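Local structure of AvrPib protein (Magnaporthe oryzae, 5Z1V) at residues K42-S47 with G58-V63. The protein is a MAX effector of the rice blast fungus with avirulence function, which depends on a positively charged patch and a stabilised hydrophobic core. Residues are numbered along the deposited sequence; the frame is centred on the assembly and turned at random.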
# COMPACT_ATOMS: atom_id res chain seq x y z
N LYS A 42 11.35 5.21 -7.44
CA LYS A 42 10.23 5.29 -8.37
C LYS A 42 8.97 5.65 -7.60
O LYS A 42 8.80 5.25 -6.45
CB LYS A 42 10.02 3.97 -9.12
CG LYS A 42 11.16 3.54 -10.00
CD LYS A 42 11.12 4.27 -11.34
CE LYS A 42 12.43 4.06 -12.11
NZ LYS A 42 13.50 5.00 -11.66
N TYR A 43 8.06 6.38 -8.23
CA TYR A 43 6.82 6.74 -7.57
C TYR A 43 5.72 5.73 -7.88
O TYR A 43 5.60 5.24 -9.01
CB TYR A 43 6.38 8.14 -7.98
CG TYR A 43 7.25 9.23 -7.41
CD1 TYR A 43 7.04 9.70 -6.11
CD2 TYR A 43 8.28 9.77 -8.15
CE1 TYR A 43 7.84 10.70 -5.58
CE2 TYR A 43 9.08 10.77 -7.63
CZ TYR A 43 8.86 11.23 -6.35
OH TYR A 43 9.67 12.22 -5.85
N PHE A 44 4.91 5.45 -6.87
CA PHE A 44 3.81 4.51 -6.91
C PHE A 44 2.62 5.08 -6.18
O PHE A 44 2.77 5.73 -5.15
CB PHE A 44 4.20 3.19 -6.25
CG PHE A 44 5.32 2.50 -6.93
CD1 PHE A 44 6.63 2.76 -6.55
CD2 PHE A 44 5.07 1.60 -7.95
CE1 PHE A 44 7.68 2.12 -7.18
CE2 PHE A 44 6.12 0.96 -8.59
CZ PHE A 44 7.43 1.22 -8.20
N THR A 45 1.43 4.84 -6.70
CA THR A 45 0.19 5.11 -5.97
C THR A 45 -0.25 3.82 -5.30
O THR A 45 -0.37 2.79 -5.97
CB THR A 45 -0.92 5.61 -6.89
OG1 THR A 45 -0.46 6.75 -7.64
CG2 THR A 45 -2.14 6.02 -6.08
N VAL A 46 -0.47 3.86 -3.98
CA VAL A 46 -1.04 2.74 -3.23
C VAL A 46 -2.45 3.13 -2.80
O VAL A 46 -2.64 4.17 -2.15
CB VAL A 46 -0.19 2.38 -2.00
CG1 VAL A 46 -0.90 1.27 -1.18
CG2 VAL A 46 1.21 1.95 -2.43
N SER A 47 -3.42 2.30 -3.15
CA SER A 47 -4.82 2.58 -2.82
C SER A 47 -5.35 1.48 -1.92
O SER A 47 -5.00 0.31 -2.09
CB SER A 47 -5.67 2.64 -4.10
OG SER A 47 -5.13 3.56 -5.03
N GLY A 58 1.98 0.55 -11.29
CA GLY A 58 3.21 -0.04 -11.77
C GLY A 58 3.17 -1.55 -11.86
O GLY A 58 2.14 -2.20 -11.65
N SER A 59 4.32 -2.13 -12.19
CA SER A 59 4.43 -3.57 -12.33
C SER A 59 5.54 -4.20 -11.51
O SER A 59 5.61 -5.43 -11.44
CB SER A 59 4.61 -3.95 -13.81
OG SER A 59 5.76 -3.34 -14.36
N LYS A 60 6.40 -3.41 -10.87
CA LYS A 60 7.53 -3.96 -10.12
C LYS A 60 7.08 -4.69 -8.86
O LYS A 60 7.74 -5.65 -8.44
CB LYS A 60 8.48 -2.85 -9.71
CG LYS A 60 9.95 -3.24 -9.66
CD LYS A 60 10.79 -2.10 -9.09
CE LYS A 60 10.38 -0.72 -9.62
NZ LYS A 60 10.15 -0.60 -11.09
N TYR A 61 5.98 -4.23 -8.24
CA TYR A 61 5.54 -4.70 -6.94
C TYR A 61 4.08 -5.11 -6.98
O TYR A 61 3.32 -4.70 -7.85
CB TYR A 61 5.71 -3.61 -5.87
CG TYR A 61 7.10 -3.04 -5.80
CD1 TYR A 61 8.17 -3.87 -5.50
CD2 TYR A 61 7.35 -1.69 -6.04
CE1 TYR A 61 9.45 -3.38 -5.45
CE2 TYR A 61 8.64 -1.18 -5.98
CZ TYR A 61 9.69 -2.04 -5.67
OH TYR A 61 10.98 -1.57 -5.61
N THR A 62 3.70 -5.93 -6.01
CA THR A 62 2.31 -6.15 -5.64
C THR A 62 2.14 -5.73 -4.19
O THR A 62 3.09 -5.34 -3.52
CB THR A 62 1.89 -7.60 -5.85
OG1 THR A 62 2.73 -8.45 -5.08
CG2 THR A 62 1.98 -8.00 -7.34
N VAL A 63 0.90 -5.79 -3.70
CA VAL A 63 0.62 -5.41 -2.32
C VAL A 63 -0.30 -6.43 -1.68
O VAL A 63 -1.12 -7.08 -2.35
CB VAL A 63 0.00 -3.99 -2.22
CG1 VAL A 63 1.06 -2.93 -2.46
CG2 VAL A 63 -1.10 -3.81 -3.23
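Phe44 and Tyr61 meet ring against ring, with their side chains crossing at about a right angle and the ring planes inclined at 59°. The centroids lie 5.2 Å apart and the pairing is oblique. Phe44 presents its outer end: CZ comes within 3.5 Å of Tyr61 CE2, CE1 lies in the plane of the tyrosine ring at its CE2 edge, and CE2 is nearest Tyr61 CD2. In return, Tyr61 CD2 sits over one face of the Phe44 ring, displaced toward the rim, 3.6 Å from Phe44 CZ. In both residues CG is anti to the carbonyl carbon (chi1 -62° in Phe44, -54° in Tyr61), and from there the two rings reach across to their crossing.

Lys60 adds its aliphatic chain rather than its charge. CE lies near the plane of the Phe44 ring, at its edge, 3.8 Å from Phe44 CZ, while CB covers the centre of one face of the Tyr61 ring. Bends at chi3 and chi4 turn the end of the chain, leaving Lys60 NZ 6.6 Å from Lys42 NZ. These like charges on exposed residues probably add to the local positive potential. Gly58 CA approaches another part of the phenylalanine rim, 4.4 Å from Phe44 CE2. No hydrogen bond links the two segments, so the contact rests on apolar packing, with both rings buried and the lysines at its solvent-facing margin.

The pair bridges the two three-stranded antiparallel sheets of this MAX-effector β-sandwich. Phe44 rises from the middle strand, 42-48, to pack on Ile39 of strand 33-39 and Ile56 of strand 54-56. Tyr61, from the segment 58-63 that leads into the C-terminal strand, touches Ile39 as well as Ile17 and Lys19 of strand 13-19 in the other sheet.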